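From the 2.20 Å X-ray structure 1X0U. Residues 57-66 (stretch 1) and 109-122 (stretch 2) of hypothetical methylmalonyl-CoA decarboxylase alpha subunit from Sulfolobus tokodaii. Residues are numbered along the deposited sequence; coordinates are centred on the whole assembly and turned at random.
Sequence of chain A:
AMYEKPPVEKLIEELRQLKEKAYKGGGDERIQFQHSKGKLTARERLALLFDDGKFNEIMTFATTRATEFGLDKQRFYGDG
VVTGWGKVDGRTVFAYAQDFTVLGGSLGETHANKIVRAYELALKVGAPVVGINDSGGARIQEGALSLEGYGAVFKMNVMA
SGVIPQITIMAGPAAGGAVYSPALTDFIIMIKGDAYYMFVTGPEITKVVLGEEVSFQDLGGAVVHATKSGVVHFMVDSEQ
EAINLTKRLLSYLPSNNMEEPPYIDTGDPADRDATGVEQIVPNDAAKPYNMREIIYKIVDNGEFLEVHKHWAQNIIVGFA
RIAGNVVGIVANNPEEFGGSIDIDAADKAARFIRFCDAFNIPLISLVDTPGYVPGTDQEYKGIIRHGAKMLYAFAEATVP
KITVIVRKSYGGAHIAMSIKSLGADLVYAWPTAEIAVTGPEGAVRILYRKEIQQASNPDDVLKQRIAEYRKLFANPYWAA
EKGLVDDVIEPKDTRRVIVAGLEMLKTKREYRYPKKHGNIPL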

# COMPACT_ATOMS: atom_id res chain seq x y z
N GLU A 57 -30.31 21.16 4.98
CA GLU A 57 -29.53 22.03 5.84
C GLU A 57 -29.06 21.37 7.13
O GLU A 57 -29.79 20.59 7.74
CB GLU A 57 -30.35 23.29 6.13
CG GLU A 57 -29.71 24.29 7.08
CD GLU A 57 -30.40 25.65 7.03
OE1 GLU A 57 -31.60 25.69 6.69
OE2 GLU A 57 -29.75 26.66 7.33
N ILE A 58 -27.83 21.68 7.52
CA ILE A 58 -27.27 21.15 8.76
C ILE A 58 -26.99 22.35 9.65
O ILE A 58 -26.71 23.45 9.16
CB ILE A 58 -25.93 20.40 8.51
CG1 ILE A 58 -24.91 21.34 7.88
CG2 ILE A 58 -26.16 19.19 7.63
CD1 ILE A 58 -23.58 20.66 7.52
N MET A 59 -27.07 22.15 10.97
CA MET A 59 -26.82 23.20 11.95
C MET A 59 -27.58 24.48 11.62
O MET A 59 -27.02 25.57 11.67
CB MET A 59 -25.32 23.50 12.03
CG MET A 59 -24.51 22.39 12.68
SD MET A 59 -22.77 22.43 12.20
CE MET A 59 -22.06 23.59 13.39
N THR A 60 -28.86 24.33 11.30
CA THR A 60 -29.69 25.48 10.96
C THR A 60 -29.99 26.43 12.11
O THR A 60 -30.13 27.64 11.90
CB THR A 60 -31.03 25.01 10.34
OG1 THR A 60 -32.11 25.78 10.87
CG2 THR A 60 -31.25 23.54 10.60
N PHE A 61 -30.09 25.92 13.33
CA PHE A 61 -30.37 26.78 14.47
C PHE A 61 -29.12 27.21 15.23
O PHE A 61 -29.20 28.06 16.12
CB PHE A 61 -31.35 26.10 15.43
CG PHE A 61 -32.76 26.00 14.91
CD1 PHE A 61 -33.36 24.76 14.73
CD2 PHE A 61 -33.49 27.15 14.65
CE1 PHE A 61 -34.68 24.67 14.29
CE2 PHE A 61 -34.82 27.07 14.21
CZ PHE A 61 -35.41 25.82 14.03
N ALA A 62 -27.98 26.64 14.88
CA ALA A 62 -26.72 26.97 15.56
C ALA A 62 -26.49 28.47 15.66
O ALA A 62 -26.55 29.18 14.66
CB ALA A 62 -25.55 26.31 14.83
N THR A 63 -26.22 28.95 16.87
CA THR A 63 -26.00 30.38 17.10
C THR A 63 -24.59 30.70 17.60
O THR A 63 -23.78 29.81 17.86
CB THR A 63 -26.99 30.95 18.15
OG1 THR A 63 -27.07 30.05 19.26
CG2 THR A 63 -28.37 31.13 17.55
N THR A 64 -24.31 31.99 17.74
CA THR A 64 -23.01 32.42 18.23
C THR A 64 -22.98 32.21 19.74
O THR A 64 -24.02 32.20 20.39
CB THR A 64 -22.76 33.91 17.96
OG1 THR A 64 -21.52 34.29 18.57
CG2 THR A 64 -23.89 34.77 18.53
N ARG A 65 -21.78 32.03 20.28
CA ARG A 65 -21.59 31.82 21.71
C ARG A 65 -20.84 32.99 22.32
O ARG A 65 -20.59 33.02 23.52
CB ARG A 65 -20.79 30.54 21.95
CG ARG A 65 -21.43 29.30 21.37
CD ARG A 65 -20.55 28.11 21.60
NE ARG A 65 -21.06 26.90 20.98
CZ ARG A 65 -20.50 25.70 21.14
NH1 ARG A 65 -19.43 25.57 21.91
NH2 ARG A 65 -21.01 24.63 20.55
N ALA A 66 -20.46 33.95 21.48
CA ALA A 66 -19.73 35.12 21.95
C ALA A 66 -20.66 35.92 22.85
O ALA A 66 -21.88 35.84 22.71
CB ALA A 66 -19.29 35.98 20.77
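Stretch 2, residues 109-122: ETHANKIVRAYELA

Stretch 2 is helical from Glu-109 to Ala-122, and the helix continues later in the chain. Backbone hydrogen bonds of the i to i+4 type hold it, from Asn-113 N to Glu-109 O (3.0 Å) through Ala-122 N to Ala-118 O (2.9 Å). The bond from Ile-115 N to His-111 O, at 3.5 Å, is weak. Stretch 1 is largely irregular and runs along one side of this helix in the opposite sense. Its early residues meet the later turns, and its later residues meet the first turn. The CA atoms of Met-59 and Lys-114 are 6.8 Å apart, and those of Thr-64 and Thr-110 are 5.6 Å apart. The contact buries 473 Å², both sides summed.

Glu-57 reaches the helix through water. Water 1 lies 2.7 Å from Glu-57 OE2, 2.9 Å from Ile-58 O and 2.8 Å from Lys-114 NZ, from which it accepts a hydrogen bond. Glu-57 OE2 and Lys-114 NZ are themselves 4.5 Å apart, beyond a salt bridge, and water 1 lies within reach of both.

Ile-58 points toward the helix. Its CD1 packs 3.6 Å from Arg-117 CG and 4.0 Å from Leu-121 CD1, so it spans one helical turn.

Met-59 has phi/psi of 49/47, a left-handed conformation. Its side chain also points toward the helix. Met-59 CE lies 3.7 Å from Lys-114 CG, and Met-59 SD lies 4.0 Å from Arg-117 CG. The aliphatic parts of the two long basic side chains thus supply apolar surface for the methionine. Met-59 O is 2.9 Å from Lys-114 NZ.

Thr-60 and Phe-61 point away, and Phe-61 makes no contact with the helix. Ala-62 turns back toward it. Its CB sits 4.0 Å from Thr-110 CG2 and 4.3 Å from Lys-114 CD, so the small methyl group touches residues one turn apart.

Thr-63 points its side chain away but offers its backbone. Thr-110 OG1 donates a hydrogen bond to Thr-63 O at 3.0 Å, the one direct hydrogen bond assigned between the stretches.

Two waters extend the polar contact at this end. Water 2 accepts from Thr-64 OG1 (3.1 Å) and Thr-110 N (3.0 Å). It thereby serves an amide of the first helical turn. Water 3 accepts from Arg-65 N (3.0 Å) and donates to Thr-110 OG1 (2.7 Å). Within stretch 1, Ala-66 N donates to Thr-64 OG1 at 3.1 Å. Ala-66 itself does not touch the helix.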

# COMPACT_ATOMS: atom_id res chain seq x y z
N GLU A 109 -17.36 32.64 14.72
CA GLU A 109 -16.72 31.37 15.05
C GLU A 109 -17.67 30.22 14.70
O GLU A 109 -17.27 29.26 14.04
CB GLU A 109 -16.37 31.30 16.54
CG GLU A 109 -15.49 30.09 16.91
CD GLU A 109 -15.38 29.89 18.42
OE1 GLU A 109 -14.60 29.02 18.86
OE2 GLU A 109 -16.09 30.59 19.17
N THR A 110 -18.92 30.31 15.14
CA THR A 110 -19.91 29.28 14.86
C THR A 110 -20.20 29.27 13.35
O THR A 110 -20.43 28.22 12.76
CB THR A 110 -21.23 29.55 15.63
OG1 THR A 110 -20.95 29.57 17.03
CG2 THR A 110 -22.26 28.46 15.34
N HIS A 111 -20.16 30.46 12.76
CA HIS A 111 -20.38 30.67 11.32
C HIS A 111 -19.31 29.87 10.56
O HIS A 111 -19.62 29.15 9.62
CB HIS A 111 -20.28 32.17 11.03
CG HIS A 111 -20.39 32.54 9.58
ND1 HIS A 111 -21.20 33.56 9.14
CD2 HIS A 111 -19.70 32.11 8.49
CE1 HIS A 111 -21.01 33.76 7.85
NE2 HIS A 111 -20.10 32.89 7.43
N ALA A 112 -18.07 30.00 10.99
CA ALA A 112 -16.96 29.28 10.37
C ALA A 112 -17.10 27.76 10.52
O ALA A 112 -16.96 27.02 9.54
CB ALA A 112 -15.64 29.74 10.96
N ASN A 113 -17.38 27.29 11.73
CA ASN A 113 -17.51 25.85 11.94
C ASN A 113 -18.61 25.19 11.10
O ASN A 113 -18.49 24.01 10.75
CB ASN A 113 -17.71 25.54 13.43
CG ASN A 113 -16.54 26.01 14.28
OD1 ASN A 113 -15.40 25.95 13.84
ND2 ASN A 113 -16.83 26.47 15.50
N LYS A 114 -19.67 25.93 10.79
CA LYS A 114 -20.72 25.37 9.95
C LYS A 114 -20.16 25.13 8.55
O LYS A 114 -20.42 24.10 7.92
CB LYS A 114 -21.92 26.31 9.86
CG LYS A 114 -22.68 26.47 11.18
CD LYS A 114 -23.90 27.37 11.01
CE LYS A 114 -24.94 26.71 10.09
NZ LYS A 114 -26.10 27.62 9.81
N ILE A 115 -19.37 26.08 8.06
CA ILE A 115 -18.76 25.94 6.75
C ILE A 115 -17.76 24.78 6.78
O ILE A 115 -17.75 23.95 5.88
CB ILE A 115 -18.04 27.25 6.34
CG1 ILE A 115 -19.07 28.37 6.15
CG2 ILE A 115 -17.26 27.05 5.03
CD1 ILE A 115 -18.47 29.67 5.61
N VAL A 116 -16.95 24.73 7.83
CA VAL A 116 -15.94 23.68 8.01
C VAL A 116 -16.61 22.32 8.01
O VAL A 116 -16.13 21.37 7.38
CB VAL A 116 -15.16 23.88 9.36
CG1 VAL A 116 -14.35 22.62 9.70
CG2 VAL A 116 -14.24 25.08 9.26
N ARG A 117 -17.74 22.22 8.71
CA ARG A 117 -18.49 20.97 8.81
C ARG A 117 -19.00 20.52 7.44
O ARG A 117 -19.06 19.33 7.15
CB ARG A 117 -19.64 21.13 9.80
CG ARG A 117 -20.77 20.12 9.69
CD ARG A 117 -20.34 18.68 9.89
NE ARG A 117 -19.87 18.39 11.24
CZ ARG A 117 -19.68 17.16 11.71
NH1 ARG A 117 -19.93 16.12 10.93
NH2 ARG A 117 -19.24 16.98 12.96
N ALA A 118 -19.38 21.49 6.60
CA ALA A 118 -19.87 21.18 5.26
C ALA A 118 -18.71 20.59 4.47
O ALA A 118 -18.86 19.57 3.80
CB ALA A 118 -20.38 22.44 4.57
N TYR A 119 -17.55 21.24 4.55
CA TYR A 119 -16.36 20.77 3.86
C TYR A 119 -15.93 19.39 4.34
O TYR A 119 -15.44 18.59 3.54
CB TYR A 119 -15.19 21.73 4.04
CG TYR A 119 -15.08 22.79 2.97
CD1 TYR A 119 -15.55 24.07 3.18
CD2 TYR A 119 -14.48 22.50 1.74
CE1 TYR A 119 -15.44 25.06 2.20
CE2 TYR A 119 -14.36 23.47 0.75
CZ TYR A 119 -14.84 24.75 0.99
OH TYR A 119 -14.71 25.74 0.04
N GLU A 120 -16.09 19.11 5.63
CA GLU A 120 -15.70 17.81 6.17
C GLU A 120 -16.61 16.73 5.60
O GLU A 120 -16.17 15.62 5.33
CB GLU A 120 -15.79 17.77 7.70
CG GLU A 120 -14.85 18.69 8.47
CD GLU A 120 -14.99 18.52 9.99
OE1 GLU A 120 -16.11 18.21 10.44
OE2 GLU A 120 -14.00 18.70 10.72
N LEU A 121 -17.88 17.04 5.45
CA LEU A 121 -18.81 16.06 4.92
C LEU A 121 -18.55 15.85 3.42
O LEU A 121 -18.49 14.72 2.95
CB LEU A 121 -20.25 16.52 5.14
CG LEU A 121 -20.79 16.35 6.57
CD1 LEU A 121 -22.15 17.01 6.71
CD2 LEU A 121 -20.88 14.86 6.89
N ALA A 122 -18.37 16.94 2.69
CA ALA A 122 -18.13 16.85 1.26
C ALA A 122 -16.84 16.08 1.00
O ALA A 122 -16.71 15.39 -0.01
CB ALA A 122 -18.06 18.26 0.64
O HOH W 1 -27.20 26.03 7.85
O HOH W 2 -20.07 32.83 16.29
O HOH W 3 -19.46 31.26 18.47